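Local coordinates for cytochrome c-550-like protein (Thermosynechococcus elongatus, PDB 4LJI) that probably carries electrons as a low-potential cytochrome c with one covalently bound heme, and can partially replace cytochrome c-550 of photosystem II, at residues A[12-17]-A[121-126]. Numbering follows the deposited sequence.
Sequences LKVTDT and ILRAAA
Leu12 meets the helix with both its side chain and its carbonyl. Its CD2 methyl presses on the backbone of Ala124, 3.5 Å from CA, a tight fit made possible by the small alanine. The carbonyl serves Arg123, whose CG, anti to its backbone N (chi1 -179°), lies 4.0 Å from Leu12 CB, where the two side chains run past each other in opposite directions. NE lies 2.8 Å from Leu12 O, in the carbonyl plane, while NH2 adds a weak, bent bond to the same oxygen, 3.1 Å from Leu12 O. Lys13 has positive phi where the chain leaves the preceding helix; its extended, exposed side chain carries NZ to a weak hydrogen bond with Val127 O, and its own O receives NH2 of Arg123 at 3.2 Å from well above the carbonyl plane. Arginine suits this place because one flat group can serve two successive carbonyls. Val14 then brings CG2 obliquely to within 3.5 Å of Arg123 NE, an apolar neighbour for the guanidinium. A leucine in place of Arg123 would probably leave the carbonyls of Leu12 and Lys13 without these donors and the loop less firmly tied to the helix. The contact thus joins the loop between helix 6-10 and strand 17-21 to the last turns of helix 111-127, where Ile121, turned away from the loop, touches the heme; Leu12 also packs on Tyr7 of helix 6-10.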
ATOM      1  N   LEU A  12       6.763 -15.158 -11.986  1.00 23.69           N
ATOM      2  CA  LEU A  12       7.319 -14.367 -13.080  1.00 21.01           C
ATOM      3  C   LEU A  12       8.202 -15.193 -14.006  1.00 25.20           C
ATOM      4  O   LEU A  12       8.645 -14.696 -15.048  1.00 25.14           O
ATOM      5  CB  LEU A  12       8.125 -13.199 -12.553  1.00 15.99           C
ATOM      6  CG  LEU A  12       7.396 -12.088 -11.773  1.00 17.71           C
ATOM      7  CD1 LEU A  12       8.282 -10.889 -11.525  1.00 18.72           C
ATOM      8  CD2 LEU A  12       6.094 -11.637 -12.434  1.00 19.40           C
ATOM      9  N   LYS A  13       8.457 -16.444 -13.620  1.00 27.16           N
ATOM     10  CA  LYS A  13       9.240 -17.385 -14.424  1.00 27.35           C
ATOM     11  C   LYS A  13      10.569 -16.796 -14.883  1.00 26.02           C
ATOM     12  O   LYS A  13      10.895 -16.836 -16.066  1.00 28.75           O
ATOM     13  CB  LYS A  13       8.434 -17.891 -15.638  1.00 29.16           C
ATOM     14  CG  LYS A  13       7.198 -18.681 -15.274  1.00 32.37           C
ATOM     15  CD  LYS A  13       6.157 -18.652 -16.390  1.00 36.69           C
ATOM     16  CE  LYS A  13       4.771 -18.957 -15.821  1.00 39.89           C
ATOM     17  NZ  LYS A  13       3.644 -18.359 -16.597  1.00 41.29           N
ATOM     18  N   VAL A  14      11.313 -16.235 -13.936  1.00 24.94           N
ATOM     19  CA  VAL A  14      12.630 -15.667 -14.213  1.00 27.29           C
ATOM     20  C   VAL A  14      13.632 -16.219 -13.199  1.00 33.49           C
ATOM     21  O   VAL A  14      13.553 -15.910 -12.007  1.00 31.85           O
ATOM     22  CB  VAL A  14      12.622 -14.118 -14.146  1.00 24.67           C
ATOM     23  CG1 VAL A  14      14.028 -13.557 -14.326  1.00 24.89           C
ATOM     24  CG2 VAL A  14      11.681 -13.529 -15.186  1.00 29.26           C
ATOM     25  N   THR A  15      14.557 -17.058 -13.673  1.00 36.32           N
ATOM     26  CA  THR A  15      15.546 -17.688 -12.800  1.00 37.95           C
ATOM     27  C   THR A  15      16.887 -16.985 -12.951  1.00 35.88           C
ATOM     28  O   THR A  15      17.576 -16.716 -11.968  1.00 35.29           O
ATOM     29  CB  THR A  15      15.733 -19.188 -13.128  1.00 45.35           C
ATOM     30  OG1 THR A  15      14.546 -19.916 -12.778  1.00 47.58           O
ATOM     31  CG2 THR A  15      16.917 -19.766 -12.355  1.00 44.96           C
ATOM     32  N   ASP A  16      17.236 -16.688 -14.201  1.00 35.74           N
ATOM     33  CA  ASP A  16      18.481 -16.007 -14.540  1.00 34.79           C
ATOM     34  C   ASP A  16      18.223 -14.542 -14.885  1.00 26.58           C
ATOM     35  O   ASP A  16      18.348 -13.644 -14.048  1.00 24.67           O
ATOM     36  CB  ASP A  16      19.142 -16.681 -15.755  1.00 36.67           C
ATOM     37  CG  ASP A  16      19.573 -18.114 -15.483  1.00 49.10           C
ATOM     38  OD1 ASP A  16      18.898 -18.811 -14.694  1.00 57.55           O
ATOM     39  OD2 ASP A  16      20.593 -18.549 -16.059  1.00 51.23           O
ATOM     40  N   THR A  17      17.905 -14.312 -16.152  1.00 30.41           N
ATOM     41  CA  THR A  17      17.624 -12.979 -16.643  1.00 20.38           C
ATOM     42  C   THR A  17      16.408 -13.021 -17.539  1.00 19.76           C
ATOM     43  O   THR A  17      15.969 -14.083 -17.973  1.00 24.78           O
ATOM     44  CB  THR A  17      18.796 -12.375 -17.471  1.00 24.79           C
ATOM     45  OG1 THR A  17      19.018 -13.183 -18.629  1.00 30.60           O
ATOM     46  CG2 THR A  17      20.063 -12.285 -16.631  1.00 21.98           C
ATOM     47  N   ILE A 121       6.505  -4.631 -12.785  1.00 13.56           N
ATOM     48  CA  ILE A 121       5.130  -4.446 -13.242  1.00 14.10           C
ATOM     49  C   ILE A 121       5.005  -4.999 -14.644  1.00 13.44           C
ATOM     50  O   ILE A 121       4.026  -5.680 -14.970  1.00 14.72           O
ATOM     51  CB  ILE A 121       4.725  -2.954 -13.251  1.00 12.83           C
ATOM     52  CG1 ILE A 121       4.590  -2.427 -11.821  1.00 19.64           C
ATOM     53  CG2 ILE A 121       3.390  -2.751 -14.015  1.00 21.09           C
ATOM     54  CD1 ILE A 121       4.465  -0.922 -11.783  1.00 22.18           C
ATOM     55  N   LEU A 122       6.009  -4.724 -15.470  1.00 14.40           N
ATOM     56  CA  LEU A 122       5.976  -5.113 -16.874  1.00 17.10           C
ATOM     57  C   LEU A 122       6.047  -6.631 -17.053  1.00 13.07           C
ATOM     58  O   LEU A 122       5.313  -7.217 -17.878  1.00 16.60           O
ATOM     59  CB  LEU A 122       7.081  -4.379 -17.633  1.00 19.62           C
ATOM     60  CG  LEU A 122       7.001  -4.279 -19.140  1.00 25.03           C
ATOM     61  CD1 LEU A 122       5.580  -3.964 -19.557  1.00 27.75           C
ATOM     62  CD2 LEU A 122       7.951  -3.171 -19.554  1.00 21.67           C
ATOM     63  N   ARG A 123       6.942  -7.282 -16.322  1.00 14.89           N
ATOM     64  CA  ARG A 123       6.987  -8.743 -16.349  1.00 14.68           C
ATOM     65  C   ARG A 123       5.759  -9.412 -15.760  1.00 16.78           C
ATOM     66  O   ARG A 123       5.277 -10.405 -16.283  1.00 16.68           O
ATOM     67  CB  ARG A 123       8.253  -9.267 -15.686  1.00 15.12           C
ATOM     68  CG  ARG A 123       8.416 -10.789 -15.688  1.00 16.22           C
ATOM     69  CD  ARG A 123       8.404 -11.373 -17.089  1.00 20.95           C
ATOM     70  NE  ARG A 123       8.849 -12.767 -17.057  1.00 19.21           N
ATOM     71  CZ  ARG A 123       9.067 -13.506 -18.134  1.00 24.10           C
ATOM     72  NH1 ARG A 123       8.899 -12.974 -19.341  1.00 21.91           N
ATOM     73  NH2 ARG A 123       9.462 -14.769 -17.990  1.00 27.22           N
ATOM     74  N   ALA A 124       5.247  -8.878 -14.659  1.00 13.00           N
ATOM     75  CA  ALA A 124       4.031  -9.381 -14.082  1.00 12.94           C
ATOM     76  C   ALA A 124       2.854  -9.306 -15.038  1.00 13.10           C
ATOM     77  O   ALA A 124       2.084 -10.264 -15.173  1.00 17.45           O
ATOM     78  CB  ALA A 124       3.719  -8.594 -12.798  1.00 13.95           C
ATOM     79  N   ALA A 125       2.687  -8.149 -15.671  1.00 12.84           N
ATOM     80  CA  ALA A 125       1.623  -7.961 -16.658  1.00 14.76           C
ATOM     81  C   ALA A 125       1.715  -8.986 -17.781  1.00 18.64           C
ATOM     82  O   ALA A 125       0.683  -9.491 -18.270  1.00 19.16           O
ATOM     83  CB  ALA A 125       1.699  -6.524 -17.244  1.00 16.48           C
ATOM     84  N   ALA A 126       2.937  -9.320 -18.168  1.00 15.36           N
ATOM     85  CA  ALA A 126       3.089 -10.279 -19.255  1.00 14.70           C
ATOM     86  C   ALA A 126       2.777 -11.748 -18.850  1.00 21.26           C
ATOM     87  O   ALA A 126       2.151 -12.503 -19.621  1.00 23.08           O
ATOM     88  CB  ALA A 126       4.489 -10.165 -19.874  1.00 21.17           C
TER